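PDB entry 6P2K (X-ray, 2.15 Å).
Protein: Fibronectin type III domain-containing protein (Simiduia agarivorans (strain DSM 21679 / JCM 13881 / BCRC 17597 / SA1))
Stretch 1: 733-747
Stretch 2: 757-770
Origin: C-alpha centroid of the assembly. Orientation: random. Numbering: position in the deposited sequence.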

# COMPACT_ATOMS: atom_id res chain seq x y z
N ASP B 733 49.28 -27.43 1.01
CA ASP B 733 48.45 -27.78 2.15
C ASP B 733 47.86 -26.50 2.74
O ASP B 733 48.60 -25.60 3.14
CB ASP B 733 49.29 -28.53 3.19
CG ASP B 733 48.49 -28.95 4.41
OD1 ASP B 733 47.25 -28.82 4.41
OD2 ASP B 733 49.13 -29.42 5.38
N ILE B 734 46.53 -26.42 2.77
CA ILE B 734 45.87 -25.23 3.32
C ILE B 734 44.95 -25.64 4.47
O ILE B 734 43.98 -24.94 4.78
CB ILE B 734 45.09 -24.47 2.24
CG1 ILE B 734 43.97 -25.33 1.66
CG2 ILE B 734 46.03 -23.99 1.14
CD1 ILE B 734 42.83 -24.52 1.06
N THR B 735 45.27 -26.76 5.12
CA THR B 735 44.49 -27.17 6.29
C THR B 735 44.60 -26.14 7.40
O THR B 735 43.59 -25.72 7.98
CB THR B 735 44.96 -28.54 6.78
OG1 THR B 735 44.97 -29.47 5.68
CG2 THR B 735 44.02 -29.07 7.86
N ASP B 736 45.83 -25.71 7.71
CA ASP B 736 46.12 -24.64 8.68
C ASP B 736 45.40 -24.96 9.99
O ASP B 736 45.55 -26.07 10.51
CB ASP B 736 45.79 -23.29 8.06
CG ASP B 736 46.65 -22.97 6.85
OD1 ASP B 736 47.86 -23.29 6.88
OD2 ASP B 736 46.12 -22.41 5.87
N ASP B 737 44.59 -24.04 10.53
CA ASP B 737 43.95 -24.24 11.82
C ASP B 737 42.54 -24.84 11.71
O ASP B 737 41.78 -24.79 12.67
CB ASP B 737 43.89 -22.91 12.58
CG ASP B 737 43.28 -21.79 11.76
OD1 ASP B 737 42.94 -22.02 10.58
OD2 ASP B 737 43.14 -20.67 12.30
N LEU B 738 42.19 -25.43 10.56
CA LEU B 738 40.88 -26.04 10.39
C LEU B 738 40.91 -27.42 11.04
O LEU B 738 41.47 -28.37 10.50
CB LEU B 738 40.50 -26.14 8.92
CG LEU B 738 39.02 -26.44 8.66
CD1 LEU B 738 38.12 -25.35 9.24
CD2 LEU B 738 38.75 -26.62 7.18
N HIS B 739 40.29 -27.52 12.22
CA HIS B 739 40.43 -28.74 13.02
C HIS B 739 39.47 -29.83 12.56
O HIS B 739 39.82 -31.01 12.57
CB HIS B 739 40.24 -28.40 14.50
CG HIS B 739 41.32 -27.51 15.05
ND1 HIS B 739 41.06 -26.22 15.49
CD2 HIS B 739 42.64 -27.71 15.22
CE1 HIS B 739 42.19 -25.68 15.91
NE2 HIS B 739 43.16 -26.56 15.76
N PHE B 740 38.27 -29.45 12.14
CA PHE B 740 37.36 -30.36 11.45
C PHE B 740 37.35 -29.95 9.99
O PHE B 740 36.75 -28.94 9.63
CB PHE B 740 35.96 -30.31 12.07
CG PHE B 740 35.02 -31.34 11.51
CD1 PHE B 740 34.27 -31.07 10.38
CD2 PHE B 740 34.90 -32.58 12.11
CE1 PHE B 740 33.41 -32.02 9.86
CE2 PHE B 740 34.04 -33.54 11.59
CZ PHE B 740 33.29 -33.25 10.47
N SER B 741 38.04 -30.72 9.15
CA SER B 741 38.33 -30.32 7.79
C SER B 741 37.58 -31.11 6.73
O SER B 741 37.75 -30.83 5.54
CB SER B 741 39.84 -30.41 7.53
OG SER B 741 40.31 -31.72 7.74
N GLY B 742 36.79 -32.11 7.11
CA GLY B 742 35.90 -32.73 6.15
C GLY B 742 34.91 -31.71 5.61
O GLY B 742 34.45 -30.83 6.34
N MET B 743 34.59 -31.82 4.32
CA MET B 743 33.79 -30.80 3.65
C MET B 743 32.69 -31.43 2.81
O MET B 743 32.90 -32.45 2.15
CB MET B 743 34.67 -29.92 2.77
CG MET B 743 35.63 -29.04 3.55
SD MET B 743 36.76 -28.16 2.47
CE MET B 743 37.67 -27.18 3.67
N THR B 744 31.52 -30.80 2.85
CA THR B 744 30.42 -31.16 1.97
C THR B 744 30.33 -30.28 0.73
O THR B 744 29.82 -30.73 -0.30
CB THR B 744 29.08 -31.09 2.72
OG1 THR B 744 28.98 -29.84 3.40
CG2 THR B 744 28.97 -32.23 3.73
N SER B 745 30.82 -29.05 0.80
CA SER B 745 30.75 -28.12 -0.32
C SER B 745 31.82 -27.06 -0.16
O SER B 745 32.19 -26.69 0.96
CB SER B 745 29.37 -27.46 -0.41
OG SER B 745 29.24 -26.43 0.56
N SER B 746 32.32 -26.56 -1.29
CA SER B 746 33.23 -25.43 -1.32
C SER B 746 32.89 -24.54 -2.51
O SER B 746 32.54 -25.03 -3.58
CB SER B 746 34.70 -25.88 -1.40
OG SER B 746 35.05 -26.71 -0.31
N ARG B 747 33.00 -23.23 -2.30
CA ARG B 747 32.80 -22.24 -3.36
C ARG B 747 33.87 -21.17 -3.23
O ARG B 747 34.18 -20.73 -2.12
CB ARG B 747 31.41 -21.59 -3.29
CG ARG B 747 30.25 -22.51 -3.60
CD ARG B 747 28.97 -21.71 -3.79
NE ARG B 747 27.77 -22.53 -3.64
CZ ARG B 747 27.16 -23.15 -4.64
NH1 ARG B 747 27.65 -23.06 -5.87
NH2 ARG B 747 26.07 -23.88 -4.42
N LEU B 757 37.61 -18.72 0.02
CA LEU B 757 37.08 -20.07 -0.10
C LEU B 757 36.08 -20.28 1.02
O LEU B 757 36.44 -20.22 2.20
CB LEU B 757 38.21 -21.11 -0.03
CG LEU B 757 37.82 -22.58 0.12
CD1 LEU B 757 37.04 -23.07 -1.10
CD2 LEU B 757 39.06 -23.44 0.33
N TYR B 758 34.81 -20.48 0.65
CA TYR B 758 33.76 -20.81 1.60
C TYR B 758 33.53 -22.31 1.55
O TYR B 758 33.20 -22.85 0.49
CB TYR B 758 32.46 -20.07 1.27
CG TYR B 758 32.42 -18.60 1.64
CD1 TYR B 758 33.29 -17.69 1.05
CD2 TYR B 758 31.49 -18.12 2.55
CE1 TYR B 758 33.24 -16.34 1.37
CE2 TYR B 758 31.44 -16.78 2.89
CZ TYR B 758 32.31 -15.89 2.29
OH TYR B 758 32.26 -14.55 2.61
N SER B 759 33.69 -22.98 2.69
CA SER B 759 33.50 -24.43 2.77
C SER B 759 32.55 -24.78 3.90
O SER B 759 32.70 -24.28 5.02
CB SER B 759 34.85 -25.16 2.93
OG SER B 759 35.82 -24.67 2.03
N THR B 760 31.59 -25.65 3.61
CA THR B 760 30.71 -26.21 4.61
C THR B 760 31.19 -27.61 4.99
O THR B 760 31.82 -28.31 4.19
CB THR B 760 29.28 -26.28 4.10
OG1 THR B 760 29.21 -27.16 2.97
CG2 THR B 760 28.81 -24.90 3.68
N THR B 761 30.91 -27.99 6.23
CA THR B 761 31.44 -29.23 6.80
C THR B 761 30.30 -30.09 7.31
O THR B 761 29.26 -29.58 7.74
CB THR B 761 32.42 -28.93 7.94
OG1 THR B 761 31.71 -28.27 9.00
CG2 THR B 761 33.54 -28.03 7.46
N PRO B 762 30.47 -31.42 7.30
CA PRO B 762 29.45 -32.34 7.82
C PRO B 762 29.51 -32.49 9.34
O PRO B 762 29.63 -33.59 9.87
CB PRO B 762 29.79 -33.66 7.11
CG PRO B 762 31.28 -33.61 6.99
CD PRO B 762 31.61 -32.16 6.71
N GLY B 763 29.45 -31.37 10.05
CA GLY B 763 29.48 -31.44 11.49
C GLY B 763 30.01 -30.22 12.21
O GLY B 763 29.84 -30.12 13.43
N ALA B 764 30.65 -29.29 11.50
CA ALA B 764 31.20 -28.09 12.14
C ALA B 764 30.78 -26.81 11.43
O ALA B 764 31.48 -25.79 11.54
CB ALA B 764 32.73 -28.17 12.22
N GLY B 765 29.68 -26.83 10.69
CA GLY B 765 29.16 -25.60 10.11
C GLY B 765 30.04 -25.04 9.00
O GLY B 765 30.70 -25.76 8.26
N LEU B 766 30.05 -23.71 8.91
CA LEU B 766 30.61 -22.99 7.78
C LEU B 766 31.89 -22.27 8.18
O LEU B 766 31.96 -21.64 9.24
CB LEU B 766 29.60 -21.98 7.24
CG LEU B 766 30.09 -20.96 6.22
CD1 LEU B 766 30.47 -21.63 4.91
CD2 LEU B 766 29.02 -19.90 6.00
N TRP B 767 32.90 -22.37 7.32
CA TRP B 767 34.18 -21.71 7.51
C TRP B 767 34.61 -21.08 6.19
O TRP B 767 34.26 -21.57 5.11
CB TRP B 767 35.26 -22.69 7.99
CG TRP B 767 34.94 -23.36 9.28
CD1 TRP B 767 34.02 -24.35 9.48
CD2 TRP B 767 35.53 -23.09 10.55
NE1 TRP B 767 34.01 -24.72 10.81
CE2 TRP B 767 34.92 -23.96 11.49
CE3 TRP B 767 36.51 -22.20 11.00
CZ2 TRP B 767 35.27 -23.96 12.84
CZ3 TRP B 767 36.85 -22.20 12.34
CH2 TRP B 767 36.23 -23.08 13.24
N ARG B 768 35.39 -20.01 6.28
CA ARG B 768 35.94 -19.36 5.10
C ARG B 768 37.41 -19.03 5.30
O ARG B 768 37.87 -18.80 6.42
CB ARG B 768 35.15 -18.10 4.72
CG ARG B 768 35.57 -16.84 5.45
CD ARG B 768 34.91 -15.62 4.84
NE ARG B 768 35.41 -14.39 5.43
CZ ARG B 768 35.05 -13.17 5.05
NH1 ARG B 768 34.16 -13.01 4.08
NH2 ARG B 768 35.57 -12.10 5.65
N ARG B 769 38.14 -19.01 4.19
CA ARG B 769 39.57 -18.78 4.19
C ARG B 769 39.93 -17.84 3.05
O ARG B 769 39.38 -17.95 1.95
CB ARG B 769 40.34 -20.11 4.02
CG ARG B 769 41.85 -19.98 4.15
CD ARG B 769 42.56 -21.25 3.71
NE ARG B 769 43.97 -21.24 4.07
CZ ARG B 769 44.92 -20.66 3.35
NH1 ARG B 769 44.61 -20.03 2.22
NH2 ARG B 769 46.18 -20.70 3.75
N SER B 770 40.83 -16.91 3.33
CA SER B 770 41.36 -16.04 2.29
C SER B 770 42.28 -16.83 1.37
O SER B 770 43.05 -17.68 1.81
CB SER B 770 42.12 -14.87 2.92
OG SER B 770 42.11 -13.74 2.06

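The strongest polar link between the stretches is a salt bridge. Arg 769, its chi1 to chi3 all t, extends toward the turn spanning Thr 735 to Leu 738, where Asp 736 OD2 accepts hydrogen bonds from Arg 769 NE (3.0 Å) and Arg 769 NH2 (2.7 Å). The carboxylate meets the edge of the guanidinium, where the N-H groups lie, leaving a face of that flat group to pack over Ile 734 CB.

The second anchor is an antiparallel strand pairing. Arg 747 and Tyr 758 form a reciprocal backbone pair, Arg 747 N to Tyr 758 O at 2.8 Å and Tyr 758 N to Arg 747 O at 2.9 Å. Thr 760 N donates to Ser 745 O (2.9 Å), and Thr 744 N to Thr 760 O (2.8 Å). Ser 745 OG and Thr 760 OG1 lie 2.5 Å apart in a short hydrogen bond on the sheet face they share with Arg 747 and Tyr 758. On the other face, at the narrow pair where the CA atoms of Ser 746 and Ser 759 are 4.2 Å apart, Ser 759 OG donates to Ser 746 OG at 3.2 Å.

Apolar packing extends the contact, which buries 918 Å² in all. Phe 740 points toward stretch 2, and its ring edge meets Pro 762, with Phe 740 CE1 3.6 Å from Pro 762 CD; Ala 764 CB approaches Phe 740 CD1 at 3.8 Å. Gly 763 fits beside this ring with phi/psi of 154/-13, a conformation in which a CB would jam against the preceding carbonyl oxygen. Leu 738 places CD1 over the indole face, 3.7 Å from Trp 767 CD2, while Trp 767 NE1 is satisfied by Ala 764 O (2.8 Å). Ile 734 CD1 and Leu 757 CD2, 4.0 Å apart, add a buried aliphatic contact.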